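Local coordinates for protein carboxylic ester hydrolase (Aspergillus niger, PDB 7K4O) that hydrolyses the ester bonds of tannins as a serine esterase of the tannase family, with gallic acid bound in its pocket in this crystal, at residues C466-A471 with V502-N507; T459-G464 with N474-Q479. All coordinates share one frame; numbering follows the deposited sequence.

Interaction 1. Residues C466-A471 with V502-N507; sequences CATNDA and VLQGEN. With NAG (2-acetamido-2-deoxy-beta-D-glucopyranose), chain G.
Two irregular loops face each other without any backbone pairing: Thr468 and Leu503 mark the nearest approach of the main chains, with CA atoms 7.7 Å apart, so side chains span the gap. Gln504 does most of this. Its chain is extended beyond CG and carries the amide out to Asp470, which it meets at about a right angle, the carboxylate and amide planes turned 67° against each other. Gln504 NE2 gives a weak, bent hydrogen bond of 3.0 Å to Asp470 OD1, the N-H pointing well off the acceptor at 130°. Gln504 OE1 lies 3.2 Å from the same Asp470 OD1, two acceptors that probably repel each other. Thr468 turns its CG2 methyl to Leu503 CD1, 4.1 Å away, while its hydroxyl is hydrogen-bonded to Glu48. Asn469, next in the chain, forms an Asx turn, its OD1 accepting from Ala471 N at 3.0 Å with the donor above the carbonyl plane. Beyond Asp470, the acetyl methyl C8 of an N-acetylglucosamine comes within 3.5 Å of Asp470 O. This surface contact joins the loop between strands 455-460 and 476-477 to the one linking strands 498-502 and 511-514, and both Thr468 and Leu503 rest on Phe477 of strand 476-477.

Interaction 2. Residues T459-G464 with N474-Q479; sequences TVPGAG and NGPFPQ. With MAN (alpha-D-mannopyranose), chain B.
Val460, ending its strand, is the bump against the 476-478 backbone. With CG1 anti to the backbone N (chi1 -171°), that methyl presses on the peptide after Pro476, 3.2 Å from Pro476 O, and CG2 meets Pro478 CD tip to tip at 3.9 Å. Pro478 CD also lies over one face of the Phe477 ring, offset toward its rim, whereas the methyl of Ala463 comes to the ring's edge, CB 4.3 Å from Phe477 CD1. The rings of Pro461 and Pro476 cross at about a right angle, Pro461 CB 4.0 Å from Pro476 CD. Gly475 packs against the turn, its CA 3.9 Å from Pro461 O, where a CB would clash with that oxygen. No direct hydrogen bond joins the segments; instead a water sits between Pro461 O and Pro476 O, 2.7 Å from each, placed to donate to either but with more acceptors than protons in reach. Farther on, Gln479 OE1 accepts from mannose O4. Val460 to Ala463 form a type II beta turn, Gly462 at positive phi, leaving strand 455-460, one edge of the mixed sheet. A strand leading into the loop with the histidine of a probable Ser-His-Asp triad is characteristic of alpha/beta hydrolases.

Interactions 1 and 2 interleave along the chain, and their centres are about 7 Å apart. A probable hydrogen bond of 3.0 Å from Asn469 ND2 to Gly462 O ties the loop of interaction 1 to the beta turn of interaction 2. Elsewhere they pack: Ala467 N lies 3.5 Å from Phe477 CE1, and Leu503 CD2 is 3.4 Å from Gln479 OE1. Between segments 459-464 and 466-471 sits His465, which lines the gallic acid pocket and probably forms the triad with Ser186 and Asp419. Directly after it, Cys466 is disulfide-bonded to Cys185, the residue before Ser186, so the two chain regions bearing serine and histidine are covalently joined.

Interaction 1. Residues C466-A471 with V502-N507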
ATOM      1  N   CYS A 466      -2.664  -4.730   4.099  1.00 28.91           N
ATOM      2  CA  CYS A 466      -2.799  -5.347   2.765  1.00 31.79           C
ATOM      3  C   CYS A 466      -3.117  -6.835   2.898  1.00 27.83           C
ATOM      4  O   CYS A 466      -2.593  -7.620   2.105  1.00 28.13           O
ATOM      5  CB  CYS A 466      -1.500  -5.189   1.997  1.00 35.33           C
ATOM      6  SG  CYS A 466      -1.193  -3.447   1.614  0.78 39.69           S
ATOM      7  N   ALA A 467      -3.875  -7.209   3.915  1.00 28.19           N
ATOM      8  CA  ALA A 467      -4.155  -8.644   4.181  1.00 27.99           C
ATOM      9  C   ALA A 467      -5.267  -8.720   5.190  1.00 26.55           C
ATOM     10  O   ALA A 467      -5.538  -7.731   5.910  1.00 29.17           O
ATOM     11  CB  ALA A 467      -2.954  -9.396   4.679  1.00 29.15           C
ATOM     12  N   THR A 468      -5.840  -9.909   5.275  1.00 28.35           N
ATOM     13  CA  THR A 468      -6.819 -10.231   6.345  1.00 29.59           C
ATOM     14  C   THR A 468      -6.085 -10.225   7.688  1.00 30.17           C
ATOM     15  O   THR A 468      -4.823 -10.326   7.743  1.00 30.28           O
ATOM     16  CB  THR A 468      -7.518 -11.564   6.062  1.00 30.20           C
ATOM     17  OG1 THR A 468      -6.509 -12.544   5.857  1.00 30.91           O
ATOM     18  CG2 THR A 468      -8.388 -11.474   4.834  1.00 34.03           C
ATOM     19  N   ASN A 469      -6.900 -10.197   8.728  1.00 31.56           N
ATOM     20  CA  ASN A 469      -6.440 -10.069  10.129  1.00 31.30           C
ATOM     21  C   ASN A 469      -6.919 -11.324  10.893  1.00 31.56           C
ATOM     22  O   ASN A 469      -8.120 -11.466  11.024  1.00 31.41           O
ATOM     23  CB  ASN A 469      -7.013  -8.789  10.695  1.00 28.60           C
ATOM     24  CG  ASN A 469      -6.521  -8.479  12.098  1.00 28.28           C
ATOM     25  OD1 ASN A 469      -5.874  -9.334  12.743  1.00 31.58           O
ATOM     26  ND2 ASN A 469      -6.918  -7.305  12.555  1.00 29.46           N
ATOM     27  N   ASP A 470      -5.992 -12.105  11.423  1.00 34.24           N
ATOM     28  CA  ASP A 470      -6.310 -13.359  12.161  1.00 36.87           C
ATOM     29  C   ASP A 470      -7.074 -13.035  13.440  1.00 37.94           C
ATOM     30  O   ASP A 470      -7.733 -13.952  13.926  1.00 40.94           O
ATOM     31  CB  ASP A 470      -5.041 -14.134  12.488  1.00 42.01           C
ATOM     32  CG  ASP A 470      -4.441 -14.783  11.257  1.00 49.79           C
ATOM     33  OD1 ASP A 470      -5.139 -14.799  10.174  1.00 54.25           O
ATOM     34  OD2 ASP A 470      -3.278 -15.219  11.371  1.00 53.52           O
ATOM     35  N   ALA A 471      -6.977 -11.813  13.960  1.00 35.90           N
ATOM     36  CA  ALA A 471      -7.747 -11.360  15.134  1.00 37.84           C
ATOM     37  C   ALA A 471      -9.208 -11.110  14.762  1.00 41.52           C
ATOM     38  O   ALA A 471     -10.059 -11.188  15.672  1.00 36.06           O
ATOM     39  CB  ALA A 471      -7.100 -10.144  15.755  1.00 41.24           C
ATOM     40  N   VAL A 502     -15.256 -12.746   2.383  1.00 28.21           N
ATOM     41  CA  VAL A 502     -14.686 -13.268   3.644  1.00 30.75           C
ATOM     42  C   VAL A 502     -13.793 -14.430   3.267  1.00 29.83           C
ATOM     43  O   VAL A 502     -14.275 -15.383   2.634  1.00 33.27           O
ATOM     44  CB  VAL A 502     -15.806 -13.654   4.636  1.00 31.03           C
ATOM     45  CG1 VAL A 502     -15.190 -14.236   5.902  1.00 32.64           C
ATOM     46  CG2 VAL A 502     -16.699 -12.469   4.913  1.00 29.07           C
ATOM     47  N   LEU A 503     -12.503 -14.357   3.586  1.00 30.24           N
ATOM     48  CA  LEU A 503     -11.510 -15.313   3.069  1.00 32.57           C
ATOM     49  C   LEU A 503     -11.125 -16.372   4.118  1.00 36.37           C
ATOM     50  O   LEU A 503     -10.339 -17.270   3.755  1.00 38.44           O
ATOM     51  CB  LEU A 503     -10.248 -14.561   2.611  1.00 30.67           C
ATOM     52  CG  LEU A 503     -10.470 -13.522   1.503  1.00 32.31           C
ATOM     53  CD1 LEU A 503      -9.151 -12.884   1.046  1.00 30.48           C
ATOM     54  CD2 LEU A 503     -11.188 -14.172   0.325  1.00 31.17           C
ATOM     55  N   GLN A 504     -11.582 -16.218   5.352  1.00 37.94           N
ATOM     56  CA  GLN A 504     -11.092 -17.003   6.520  1.00 45.32           C
ATOM     57  C   GLN A 504     -12.314 -17.402   7.360  1.00 39.42           C
ATOM     58  O   GLN A 504     -13.349 -16.727   7.272  1.00 35.55           O
ATOM     59  CB  GLN A 504     -10.211 -16.127   7.430  1.00 47.73           C
ATOM     60  CG  GLN A 504      -8.712 -16.238   7.256  1.00 61.72           C
ATOM     61  CD  GLN A 504      -7.976 -15.581   8.412  1.00 67.80           C
ATOM     62  OE1 GLN A 504      -7.829 -14.361   8.481  1.00 59.31           O
ATOM     63  NE2 GLN A 504      -7.490 -16.394   9.342  1.00 75.77           N
ATOM     64  N   GLY A 505     -12.153 -18.415   8.217  1.00 42.79           N
ATOM     65  CA  GLY A 505     -13.110 -18.679   9.304  1.00 45.15           C
ATOM     66  C   GLY A 505     -14.394 -19.345   8.839  1.00 45.04           C
ATOM     67  O   GLY A 505     -14.452 -19.873   7.709  1.00 47.35           O
ATOM     68  N   GLU A 506     -15.410 -19.356   9.697  1.00 48.28           N
ATOM     69  CA  GLU A 506     -16.621 -20.181   9.442  1.00 54.63           C
ATOM     70  C   GLU A 506     -17.440 -19.548   8.314  1.00 52.16           C
ATOM     71  O   GLU A 506     -18.232 -20.268   7.714  1.00 47.00           O
ATOM     72  CB  GLU A 506     -17.426 -20.393  10.724  1.00 60.85           C
ATOM     73  CG  GLU A 506     -18.021 -19.142  11.327  1.00 72.87           C
ATOM     74  CD  GLU A 506     -18.663 -19.348  12.695  1.00 90.71           C
ATOM     75  OE1 GLU A 506     -19.237 -20.445  12.934  1.00 91.78           O
ATOM     76  OE2 GLU A 506     -18.588 -18.411  13.530  1.00 88.04           O
ATOM     77  N   ASN A 507     -17.259 -18.258   8.014  1.00 44.14           N
ATOM     78  CA  ASN A 507     -18.024 -17.610   6.919  1.00 40.95           C
ATOM     79  C   ASN A 507     -17.186 -17.500   5.636  1.00 37.13           C
ATOM     80  O   ASN A 507     -17.586 -16.744   4.749  1.00 37.98           O
ATOM     81  CB  ASN A 507     -18.595 -16.269   7.362  1.00 42.52           C
ATOM     82  CG  ASN A 507     -19.532 -16.406   8.543  1.00 48.10           C
ATOM     83  OD1 ASN A 507     -20.326 -17.325   8.582  1.00 49.56           O
ATOM     84  ND2 ASN A 507     -19.480 -15.481   9.481  1.00 49.74           N
TER
HETATM   85  C1  NAG G   2      -5.791 -16.685  20.269  1.00 85.81           C
HETATM   86  C2  NAG G   2      -5.082 -17.429  19.158  0.69 84.43           C
HETATM   87  C3  NAG G   2      -5.260 -18.934  19.194  0.65 89.22           C
HETATM   88  C4  NAG G   2      -5.004 -19.469  20.600  0.60 91.80           C
HETATM   89  C5  NAG G   2      -5.899 -18.728  21.608  0.60 97.09           C
HETATM   90  C6  NAG G   2      -5.608 -19.133  23.044  1.00 94.06           C
HETATM   91  C7  NAG G   2      -4.793 -16.189  17.092  0.94 75.78           C
HETATM   92  C8  NAG G   2      -5.472 -15.691  15.867  0.85 79.37           C
HETATM   93  N2  NAG G   2      -5.570 -16.880  17.912  0.92 77.02           N
HETATM   94  O3  NAG G   2      -4.310 -19.446  18.253  0.91 87.41           O
HETATM   95  O4  NAG G   2      -5.238 -20.885  20.624  0.90 91.67           O
HETATM   96  O5  NAG G   2      -5.692 -17.308  21.550  0.70 94.68           O
HETATM   97  O6  NAG G   2      -4.359 -18.543  23.414  0.90 95.97           O
HETATM   98  O7  NAG G   2      -3.618 -15.952  17.288  0.95 83.60           O

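Interaction 2. Residues T459-G464 with N474-Q479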
ATOM      1  N   THR A 459     -12.538   1.791   2.970  1.00 25.44           N
ATOM      2  CA  THR A 459     -11.831   1.108   4.072  1.00 24.22           C
ATOM      3  C   THR A 459     -12.332  -0.322   4.211  1.00 24.83           C
ATOM      4  O   THR A 459     -13.494  -0.633   3.787  1.00 25.55           O
ATOM      5  CB  THR A 459     -11.875   1.901   5.393  1.00 27.67           C
ATOM      6  OG1 THR A 459     -13.159   1.802   6.019  1.00 28.79           O
ATOM      7  CG2 THR A 459     -11.497   3.363   5.200  1.00 27.41           C
ATOM      8  N   VAL A 460     -11.487  -1.191   4.729  1.00 25.94           N
ATOM      9  CA  VAL A 460     -11.818  -2.640   4.815  1.00 25.15           C
ATOM     10  C   VAL A 460     -11.964  -2.994   6.297  1.00 27.97           C
ATOM     11  O   VAL A 460     -10.957  -3.102   7.024  1.00 28.03           O
ATOM     12  CB  VAL A 460     -10.768  -3.516   4.125  1.00 24.99           C
ATOM     13  CG1 VAL A 460     -11.243  -4.960   4.051  1.00 27.17           C
ATOM     14  CG2 VAL A 460     -10.437  -2.963   2.728  1.00 27.15           C
ATOM     15  N   PRO A 461     -13.208  -3.276   6.752  1.00 27.90           N
ATOM     16  CA  PRO A 461     -13.442  -3.648   8.153  1.00 29.40           C
ATOM     17  C   PRO A 461     -12.542  -4.755   8.661  1.00 26.13           C
ATOM     18  O   PRO A 461     -12.388  -5.798   8.041  1.00 29.99           O
ATOM     19  CB  PRO A 461     -14.910  -4.128   8.168  1.00 30.70           C
ATOM     20  CG  PRO A 461     -15.552  -3.344   7.073  1.00 31.28           C
ATOM     21  CD  PRO A 461     -14.466  -3.201   6.001  1.00 27.87           C
ATOM     22  N   GLY A 462     -11.904  -4.474   9.808  1.00 28.30           N
ATOM     23  CA  GLY A 462     -11.036  -5.427  10.524  1.00 29.17           C
ATOM     24  C   GLY A 462      -9.733  -5.823   9.852  1.00 28.32           C
ATOM     25  O   GLY A 462      -8.942  -6.518  10.460  1.00 28.49           O
ATOM     26  N   ALA A 463      -9.471  -5.440   8.596  1.00 26.77           N
ATOM     27  CA  ALA A 463      -8.293  -5.911   7.856  1.00 25.64           C
ATOM     28  C   ALA A 463      -6.998  -5.273   8.398  1.00 24.08           C
ATOM     29  O   ALA A 463      -7.020  -4.147   8.974  1.00 27.10           O
ATOM     30  CB  ALA A 463      -8.459  -5.604   6.381  1.00 28.24           C
ATOM     31  N   GLY A 464      -5.940  -6.014   8.211  1.00 25.00           N
ATOM     32  CA  GLY A 464      -4.591  -5.637   8.650  1.00 28.16           C
ATOM     33  C   GLY A 464      -3.917  -4.854   7.537  1.00 28.69           C
ATOM     34  O   GLY A 464      -4.600  -4.034   6.896  1.00 28.92           O
ATOM     35  N   ASN A 474     -13.652 -12.831  10.594  1.00 32.39           N
ATOM     36  CA  ASN A 474     -14.966 -12.674   9.920  1.00 36.11           C
ATOM     37  C   ASN A 474     -14.949 -11.453   8.985  1.00 34.70           C
ATOM     38  O   ASN A 474     -15.979 -11.174   8.336  1.00 32.87           O
ATOM     39  CB  ASN A 474     -16.093 -12.549  10.937  1.00 37.65           C
ATOM     40  CG  ASN A 474     -16.319 -13.857  11.681  1.00 40.14           C
ATOM     41  OD1 ASN A 474     -16.011 -14.939  11.191  1.00 38.68           O
ATOM     42  ND2 ASN A 474     -16.861 -13.752  12.875  1.00 41.05           N
ATOM     43  N   GLY A 475     -13.860 -10.683   8.995  1.00 33.92           N
ATOM     44  CA  GLY A 475     -13.815  -9.439   8.204  1.00 34.66           C
ATOM     45  C   GLY A 475     -13.679  -9.796   6.725  1.00 27.67           C
ATOM     46  O   GLY A 475     -13.126 -10.836   6.383  1.00 30.85           O
ATOM     47  N   PRO A 476     -14.154  -8.908   5.852  1.00 26.33           N
ATOM     48  CA  PRO A 476     -14.105  -9.127   4.411  1.00 28.54           C
ATOM     49  C   PRO A 476     -12.785  -8.622   3.829  1.00 31.22           C
ATOM     50  O   PRO A 476     -11.992  -8.004   4.529  1.00 30.17           O
ATOM     51  CB  PRO A 476     -15.244  -8.243   3.919  1.00 28.90           C
ATOM     52  CG  PRO A 476     -15.169  -7.054   4.835  1.00 29.18           C
ATOM     53  CD  PRO A 476     -14.787  -7.633   6.180  1.00 28.93           C
ATOM     54  N   PHE A 477     -12.550  -8.906   2.550  1.00 27.04           N
ATOM     55  CA  PHE A 477     -11.330  -8.416   1.877  1.00 27.14           C
ATOM     56  C   PHE A 477     -11.660  -8.278   0.409  1.00 27.77           C
ATOM     57  O   PHE A 477     -12.332  -9.152  -0.134  1.00 27.74           O
ATOM     58  CB  PHE A 477     -10.161  -9.363   2.095  1.00 27.52           C
ATOM     59  CG  PHE A 477      -8.833  -8.712   1.821  1.00 27.65           C
ATOM     60  CD1 PHE A 477      -8.235  -7.881   2.761  1.00 28.70           C
ATOM     61  CD2 PHE A 477      -8.220  -8.905   0.600  1.00 27.62           C
ATOM     62  CE1 PHE A 477      -7.043  -7.231   2.451  1.00 28.53           C
ATOM     63  CE2 PHE A 477      -7.026  -8.269   0.304  1.00 29.47           C
ATOM     64  CZ  PHE A 477      -6.448  -7.429   1.228  1.00 29.76           C
ATOM     65  N   PRO A 478     -11.204  -7.196  -0.267  1.00 25.81           N
ATOM     66  CA  PRO A 478     -11.535  -7.013  -1.690  1.00 24.77           C
ATOM     67  C   PRO A 478     -10.618  -7.873  -2.548  1.00 26.42           C
ATOM     68  O   PRO A 478      -9.506  -7.501  -2.879  1.00 27.50           O
ATOM     69  CB  PRO A 478     -11.385  -5.507  -1.884  1.00 25.22           C
ATOM     70  CG  PRO A 478     -10.247  -5.142  -0.911  1.00 26.30           C
ATOM     71  CD  PRO A 478     -10.461  -6.053   0.300  1.00 25.77           C
ATOM     72  N   GLN A 479     -11.088  -9.062  -2.908  1.00 25.61           N
ATOM     73  CA  GLN A 479     -10.311 -10.059  -3.654  1.00 24.11           C
ATOM     74  C   GLN A 479     -10.563  -9.940  -5.161  1.00 23.69           C
ATOM     75  O   GLN A 479      -9.886 -10.605  -5.932  1.00 24.00           O
ATOM     76  CB  GLN A 479     -10.673 -11.458  -3.143  1.00 26.23           C
ATOM     77  CG  GLN A 479      -9.826 -12.579  -3.746  1.00 26.86           C
ATOM     78  CD  GLN A 479     -10.194 -13.943  -3.143  1.00 28.38           C
ATOM     79  OE1 GLN A 479     -11.387 -14.276  -3.069  1.00 27.57           O
ATOM     80  NE2 GLN A 479      -9.192 -14.748  -2.815  1.00 26.69           N
TER
HETATM   81  C1  MAN B   6     -14.328 -19.318  -5.214  1.00 45.91           C
HETATM   82  C2  MAN B   6     -12.998 -18.656  -5.680  0.89 42.74           C
HETATM   83  C3  MAN B   6     -12.334 -18.071  -4.437  0.57 39.21           C
HETATM   84  C4  MAN B   6     -13.193 -16.999  -3.771  0.85 37.91           C
HETATM   85  C5  MAN B   6     -14.598 -17.577  -3.513  1.00 40.84           C
HETATM   86  C6  MAN B   6     -15.648 -16.561  -3.189  1.00 37.79           C
HETATM   87  O2  MAN B   6     -13.263 -17.597  -6.610  0.92 36.25           O
HETATM   88  O3  MAN B   6     -11.068 -17.628  -4.913  0.91 35.57           O
HETATM   89  O4  MAN B   6     -12.599 -16.621  -2.527  0.85 31.84           O
HETATM   90  O5  MAN B   6     -15.137 -18.277  -4.657  0.96 44.15           O
HETATM   91  O6  MAN B   6     -16.954 -17.234  -2.792  0.91 36.98           O
HETATM   92  O   HOH W   1     -11.036  -7.903   7.104  1.00 28.97           O